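Local coordinates for uncharacterized protein (Pseudomonas aeruginosa UCBPP-PA14, PDB 3FD9) that acts as a transcriptional anti-activator of type III secretion, probably by disrupting self-association and DNA binding of the activator ExsA until inducing signals arrive, at residues 99-111 with 186-200. Residues are numbered along the deposited sequence; the frame is centred on the assembly and turned at random.
Sequences MIDWVLLPVYGWW and AKSAWPNWQRGMATL
Y108 lies between two tryptophans. One face of its ring carries W193 in a face-to-face stack, the tyrosine and pyrrole-ring centroids 4.2 Å apart and the planes inclined by 28°; CD1 of Y108 sits over the centre of the W193 indole. The opposite face of Y108 takes CE3 of W111, from its own helix, toward the rim. W190 turns an edge to the face of W111, with planes at 84° in a T-shaped pair, while a face of W190 is covered near its rim by CE3 of W193. At the edge of W111, CZ2 meets CB of A189 at 3.5 Å and CH2 comes within 3.3 Å of the carbonyl O of A186. With CG anti to the backbone N in Y108 and W193, both rings swing into the gap between the helices. NE1 of W190 donates a hydrogen bond to the backbone O of F209.

The four rings form an aromatic cluster where the chain passes from helix 157-189, the second arm of the helical hairpin, through a type I beta turn, W190 to W193, into helix 193-203. Residues 193-200 run back antiparallel to 99-111, the two segment axes approaching to 12.6 Å at 171°.

Farther along, aliphatic packing takes over. L104 and L200 meet tip to tip, CD1 of the former 3.6 Å from CD2 of the latter, and CE of selenomethionine M197 lies 3.7 Å from CD1 of L104. The M197 chain folds back on itself through its last two torsions, setting SE against CD1 of I100 at 3.9 Å. M39 of the second subunit packs on L105, W193 and M197, while W220 of helix 217-223 touches L104.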
loop_
_atom_site.group_PDB
_atom_site.type_symbol
_atom_site.label_atom_id
_atom_site.label_comp_id
_atom_site.label_asym_id
_atom_site.label_seq_id
_atom_site.Cartn_x
_atom_site.Cartn_y
_atom_site.Cartn_z
HETATM N N MSE A 99 -21.664 8.975 -2.268
HETATM C CA MSE A 99 -22.725 8.692 -3.217
HETATM C C MSE A 99 -22.238 7.718 -4.291
HETATM O O MSE A 99 -22.986 6.863 -4.758
HETATM C CB MSE A 99 -23.204 9.994 -3.859
HETATM C CG MSE A 99 -24.146 9.782 -5.025
HETATM SE SE MSE A 99 -25.898 9.098 -4.454
HETATM C CE MSE A 99 -26.636 10.785 -3.728
ATOM N N ILE A 100 -20.967 7.840 -4.660
ATOM C CA ILE A 100 -20.412 7.066 -5.759
ATOM C C ILE A 100 -20.052 5.654 -5.340
ATOM O O ILE A 100 -20.323 4.697 -6.056
ATOM C CB ILE A 100 -19.141 7.727 -6.317
ATOM C CG1 ILE A 100 -19.481 9.033 -7.040
ATOM C CG2 ILE A 100 -18.424 6.783 -7.253
ATOM C CD1 ILE A 100 -18.263 9.908 -7.309
ATOM N N ASP A 101 -19.419 5.524 -4.184
ATOM C CA ASP A 101 -18.850 4.249 -3.789
ATOM C C ASP A 101 -19.884 3.332 -3.182
ATOM O O ASP A 101 -19.715 2.113 -3.184
ATOM C CB ASP A 101 -17.728 4.468 -2.788
ATOM C CG ASP A 101 -16.498 5.057 -3.422
ATOM O OD1 ASP A 101 -16.150 4.632 -4.550
ATOM O OD2 ASP A 101 -15.879 5.942 -2.790
ATOM N N TRP A 102 -20.945 3.926 -2.650
ATOM C CA TRP A 102 -21.961 3.170 -1.947
ATOM C C TRP A 102 -23.220 2.974 -2.774
ATOM O O TRP A 102 -24.006 2.080 -2.507
ATOM C CB TRP A 102 -22.285 3.819 -0.597
ATOM C CG TRP A 102 -21.506 3.205 0.541
ATOM C CD1 TRP A 102 -21.794 2.038 1.200
ATOM C CD2 TRP A 102 -20.311 3.715 1.143
ATOM N NE1 TRP A 102 -20.849 1.795 2.169
ATOM C CE2 TRP A 102 -19.930 2.807 2.154
ATOM C CE3 TRP A 102 -19.527 4.850 0.927
ATOM C CZ2 TRP A 102 -18.805 3.001 2.944
ATOM C CZ3 TRP A 102 -18.405 5.037 1.714
ATOM C CH2 TRP A 102 -18.056 4.119 2.711
ATOM N N VAL A 103 -23.414 3.801 -3.788
ATOM C CA VAL A 103 -24.618 3.695 -4.591
ATOM C C VAL A 103 -24.289 3.539 -6.071
ATOM O O VAL A 103 -24.410 2.454 -6.624
ATOM C CB VAL A 103 -25.542 4.914 -4.393
ATOM C CG1 VAL A 103 -26.821 4.743 -5.184
ATOM C CG2 VAL A 103 -25.865 5.093 -2.935
ATOM N N LEU A 104 -23.863 4.621 -6.707
ATOM C CA LEU A 104 -23.745 4.643 -8.156
ATOM C C LEU A 104 -22.956 3.474 -8.733
ATOM O O LEU A 104 -23.416 2.818 -9.668
ATOM C CB LEU A 104 -23.163 5.967 -8.631
ATOM C CG LEU A 104 -23.918 7.228 -8.195
ATOM C CD1 LEU A 104 -23.295 8.449 -8.867
ATOM C CD2 LEU A 104 -25.394 7.129 -8.517
ATOM N N LEU A 105 -21.779 3.205 -8.184
ATOM C CA LEU A 105 -20.945 2.122 -8.700
ATOM C C LEU A 105 -21.524 0.719 -8.460
ATOM O O LEU A 105 -21.579 -0.099 -9.380
ATOM C CB LEU A 105 -19.523 2.223 -8.147
ATOM C CG LEU A 105 -18.677 3.360 -8.700
ATOM C CD1 LEU A 105 -17.241 3.163 -8.289
ATOM C CD2 LEU A 105 -18.779 3.445 -10.220
ATOM N N PRO A 106 -21.946 0.424 -7.221
ATOM C CA PRO A 106 -22.626 -0.858 -6.987
ATOM C C PRO A 106 -23.869 -1.008 -7.863
ATOM O O PRO A 106 -24.057 -2.024 -8.535
ATOM C CB PRO A 106 -23.043 -0.767 -5.521
ATOM C CG PRO A 106 -22.023 0.157 -4.907
ATOM C CD PRO A 106 -21.739 1.180 -5.975
ATOM N N VAL A 107 -24.713 0.015 -7.856
ATOM C CA VAL A 107 -25.943 -0.002 -8.631
ATOM C C VAL A 107 -25.672 -0.242 -10.105
ATOM O O VAL A 107 -26.410 -0.972 -10.769
ATOM C CB VAL A 107 -26.721 1.310 -8.464
ATOM C CG1 VAL A 107 -27.748 1.468 -9.571
ATOM C CG2 VAL A 107 -27.378 1.349 -7.085
ATOM N N TYR A 108 -24.619 0.372 -10.624
ATOM C CA TYR A 108 -24.314 0.234 -12.044
ATOM C C TYR A 108 -23.816 -1.159 -12.364
ATOM O O TYR A 108 -24.105 -1.696 -13.419
ATOM C CB TYR A 108 -23.284 1.267 -12.500
ATOM C CG TYR A 108 -23.057 1.229 -13.990
ATOM C CD1 TYR A 108 -23.724 2.112 -14.839
ATOM C CD2 TYR A 108 -22.204 0.293 -14.556
ATOM C CE1 TYR A 108 -23.529 2.075 -16.212
ATOM C CE2 TYR A 108 -22.005 0.245 -15.920
ATOM C CZ TYR A 108 -22.669 1.138 -16.743
ATOM O OH TYR A 108 -22.462 1.095 -18.099
ATOM N N GLY A 109 -23.054 -1.742 -11.450
ATOM C CA GLY A 109 -22.608 -3.112 -11.624
ATOM C C GLY A 109 -23.796 -4.047 -11.651
ATOM O O GLY A 109 -23.854 -4.984 -12.441
ATOM N N TRP A 110 -24.755 -3.783 -10.776
ATOM C CA TRP A 110 -25.984 -4.556 -10.737
ATOM C C TRP A 110 -26.789 -4.359 -12.026
ATOM O O TRP A 110 -27.125 -5.324 -12.701
ATOM C CB TRP A 110 -26.812 -4.177 -9.510
ATOM C CG TRP A 110 -28.086 -4.915 -9.420
ATOM C CD1 TRP A 110 -28.301 -6.115 -8.803
ATOM C CD2 TRP A 110 -29.344 -4.518 -9.976
ATOM N NE1 TRP A 110 -29.617 -6.486 -8.940
ATOM C CE2 TRP A 110 -30.277 -5.520 -9.657
ATOM C CE3 TRP A 110 -29.771 -3.411 -10.709
ATOM C CZ2 TRP A 110 -31.607 -5.447 -10.045
ATOM C CZ3 TRP A 110 -31.094 -3.339 -11.096
ATOM C CH2 TRP A 110 -31.996 -4.353 -10.767
ATOM N N TRP A 111 -27.087 -3.112 -12.373
ATOM C CA TRP A 111 -27.775 -2.824 -13.622
ATOM C C TRP A 111 -27.124 -3.587 -14.763
ATOM O O TRP A 111 -27.763 -4.371 -15.454
ATOM C CB TRP A 111 -27.742 -1.329 -13.920
ATOM C CG TRP A 111 -28.410 -0.953 -15.202
ATOM C CD1 TRP A 111 -29.744 -1.001 -15.471
ATOM C CD2 TRP A 111 -27.781 -0.461 -16.392
ATOM N NE1 TRP A 111 -29.989 -0.572 -16.753
ATOM C CE2 TRP A 111 -28.800 -0.235 -17.339
ATOM C CE3 TRP A 111 -26.457 -0.190 -16.748
ATOM C CZ2 TRP A 111 -28.536 0.247 -18.617
ATOM C CZ3 TRP A 111 -26.196 0.292 -18.013
ATOM C CH2 TRP A 111 -27.230 0.505 -18.934
ATOM N N ALA A 186 -24.604 -1.419 -23.252
ATOM C CA ALA A 186 -24.746 -0.765 -21.961
ATOM C C ALA A 186 -24.683 0.748 -22.118
ATOM O O ALA A 186 -25.420 1.480 -21.461
ATOM C CB ALA A 186 -23.675 -1.244 -21.005
ATOM N N LYS A 187 -23.797 1.216 -22.990
ATOM C CA LYS A 187 -23.731 2.637 -23.291
ATOM C C LYS A 187 -25.033 3.094 -23.945
ATOM O O LYS A 187 -25.591 4.124 -23.583
ATOM C CB LYS A 187 -22.537 2.951 -24.190
ATOM C CG LYS A 187 -22.485 4.411 -24.612
ATOM C CD LYS A 187 -21.133 4.819 -25.182
ATOM C CE LYS A 187 -21.128 6.309 -25.525
ATOM N NZ LYS A 187 -19.818 6.782 -26.056
ATOM N N SER A 188 -25.524 2.316 -24.900
ATOM C CA SER A 188 -26.755 2.662 -25.596
ATOM C C SER A 188 -27.952 2.739 -24.655
ATOM O O SER A 188 -28.874 3.527 -24.880
ATOM C CB SER A 188 -27.041 1.658 -26.713
ATOM O OG SER A 188 -26.087 1.768 -27.755
ATOM N N ALA A 189 -27.936 1.920 -23.605
ATOM C CA ALA A 189 -29.094 1.783 -22.721
ATOM C C ALA A 189 -29.148 2.858 -21.638
ATOM O O ALA A 189 -30.170 3.028 -20.971
ATOM C CB ALA A 189 -29.115 0.412 -22.097
ATOM N N TRP A 190 -28.033 3.565 -21.463
ATOM C CA TRP A 190 -27.923 4.653 -20.496
ATOM C C TRP A 190 -26.908 5.658 -21.005
ATOM O O TRP A 190 -25.807 5.763 -20.460
ATOM C CB TRP A 190 -27.449 4.135 -19.144
ATOM C CG TRP A 190 -27.633 5.126 -18.032
ATOM C CD1 TRP A 190 -27.944 6.446 -18.152
ATOM C CD2 TRP A 190 -27.493 4.873 -16.629
ATOM N NE1 TRP A 190 -28.024 7.032 -16.910
ATOM C CE2 TRP A 190 -27.745 6.085 -15.957
ATOM C CE3 TRP A 190 -27.187 3.736 -15.873
ATOM C CZ2 TRP A 190 -27.700 6.193 -14.568
ATOM C CZ3 TRP A 190 -27.140 3.846 -14.494
ATOM C CH2 TRP A 190 -27.396 5.066 -13.856
ATOM N N PRO A 191 -27.278 6.406 -22.048
ATOM C CA PRO A 191 -26.358 7.291 -22.770
ATOM C C PRO A 191 -25.626 8.268 -21.856
ATOM O O PRO A 191 -24.422 8.447 -22.027
ATOM C CB PRO A 191 -27.285 8.050 -23.721
ATOM C CG PRO A 191 -28.483 7.150 -23.882
ATOM C CD PRO A 191 -28.657 6.502 -22.554
ATOM N N ASN A 192 -26.331 8.874 -20.901
ATOM C CA ASN A 192 -25.761 9.949 -20.087
ATOM C C ASN A 192 -25.096 9.525 -18.780
ATOM O O ASN A 192 -24.917 10.352 -17.880
ATOM C CB ASN A 192 -26.819 11.006 -19.775
ATOM C CG ASN A 192 -27.316 11.719 -21.012
ATOM O OD1 ASN A 192 -28.492 12.075 -21.095
ATOM N ND2 ASN A 192 -26.428 11.934 -21.982
ATOM N N TRP A 193 -24.729 8.250 -18.670
ATOM C CA TRP A 193 -24.020 7.763 -17.486
ATOM C C TRP A 193 -22.714 8.524 -17.316
ATOM O O TRP A 193 -22.406 8.972 -16.227
ATOM C CB TRP A 193 -23.778 6.256 -17.579
ATOM C CG TRP A 193 -22.737 5.702 -16.638
ATOM C CD1 TRP A 193 -21.494 5.250 -16.973
ATOM C CD2 TRP A 193 -22.863 5.509 -15.225
ATOM N NE1 TRP A 193 -20.833 4.799 -15.855
ATOM C CE2 TRP A 193 -21.653 4.949 -14.769
ATOM C CE3 TRP A 193 -23.877 5.761 -14.302
ATOM C CZ2 TRP A 193 -21.429 4.640 -13.433
ATOM C CZ3 TRP A 193 -23.661 5.458 -12.984
ATOM C CH2 TRP A 193 -22.444 4.901 -12.555
ATOM N N GLN A 194 -21.958 8.677 -18.400
ATOM C CA GLN A 194 -20.737 9.476 -18.383
ATOM C C GLN A 194 -21.008 10.892 -17.890
ATOM O O GLN A 194 -20.521 11.310 -16.836
ATOM C CB GLN A 194 -20.147 9.554 -19.789
ATOM C CG GLN A 194 -19.765 8.211 -20.389
ATOM C CD GLN A 194 -18.382 7.755 -19.959
ATOM O OE1 GLN A 194 -17.536 8.573 -19.575
ATOM N NE2 GLN A 194 -18.137 6.444 -20.029
ATOM N N ARG A 195 -21.786 11.628 -18.674
ATOM C CA ARG A 195 -22.099 13.009 -18.360
ATOM C C ARG A 195 -22.499 13.180 -16.904
ATOM O O ARG A 195 -22.026 14.092 -16.222
ATOM C CB ARG A 195 -23.219 13.520 -19.259
ATOM C CG ARG A 195 -23.448 15.021 -19.142
ATOM C CD ARG A 195 -24.696 15.450 -19.890
ATOM N NE ARG A 195 -25.904 14.893 -19.291
ATOM C CZ ARG A 195 -27.132 15.308 -19.573
ATOM N NH1 ARG A 195 -27.316 16.290 -20.447
ATOM N NH2 ARG A 195 -28.176 14.745 -18.979
ATOM N N GLY A 196 -23.375 12.299 -16.435
ATOM C CA GLY A 196 -23.863 12.370 -15.074
ATOM C C GLY A 196 -22.748 12.285 -14.060
ATOM O O GLY A 196 -22.764 12.990 -13.043
HETATM N N MSE A 197 -21.770 11.428 -14.335
HETATM C CA MSE A 197 -20.669 11.221 -13.405
HETATM C C MSE A 197 -19.741 12.432 -13.372
HETATM O O MSE A 197 -19.260 12.821 -12.315
HETATM C CB MSE A 197 -19.889 9.958 -13.769
HETATM C CG MSE A 197 -18.769 9.615 -12.804
HETATM SE SE MSE A 197 -19.392 9.242 -10.969
HETATM C CE MSE A 197 -20.630 7.756 -11.325
ATOM N N ALA A 198 -19.500 13.026 -14.536
ATOM C CA ALA A 198 -18.696 14.239 -14.628
ATOM C C ALA A 198 -19.328 15.369 -13.830
ATOM O O ALA A 198 -18.651 16.077 -13.079
ATOM C CB ALA A 198 -18.543 14.655 -16.077
ATOM N N THR A 199 -20.634 15.532 -13.996
ATOM C CA THR A 199 -21.358 16.601 -13.323
ATOM C C THR A 199 -21.319 16.452 -11.812
ATOM O O THR A 199 -20.992 17.392 -11.099
ATOM C CB THR A 199 -22.810 16.642 -13.763
ATOM O OG1 THR A 199 -22.872 16.969 -15.157
ATOM C CG2 THR A 199 -23.578 17.674 -12.947
ATOM N N LEU A 200 -21.659 15.269 -11.322
ATOM C CA LEU A 200 -21.590 15.012 -9.896
ATOM C C LEU A 200 -20.194 15.329 -9.357
ATOM O O LEU A 200 -20.034 15.864 -8.258
ATOM C CB LEU A 200 -21.936 13.558 -9.613
ATOM C CG LEU A 200 -21.731 13.143 -8.161
ATOM C CD1 LEU A 200 -22.624 13.981 -7.268
ATOM C CD2 LEU A 200 -22.002 11.653 -7.975
#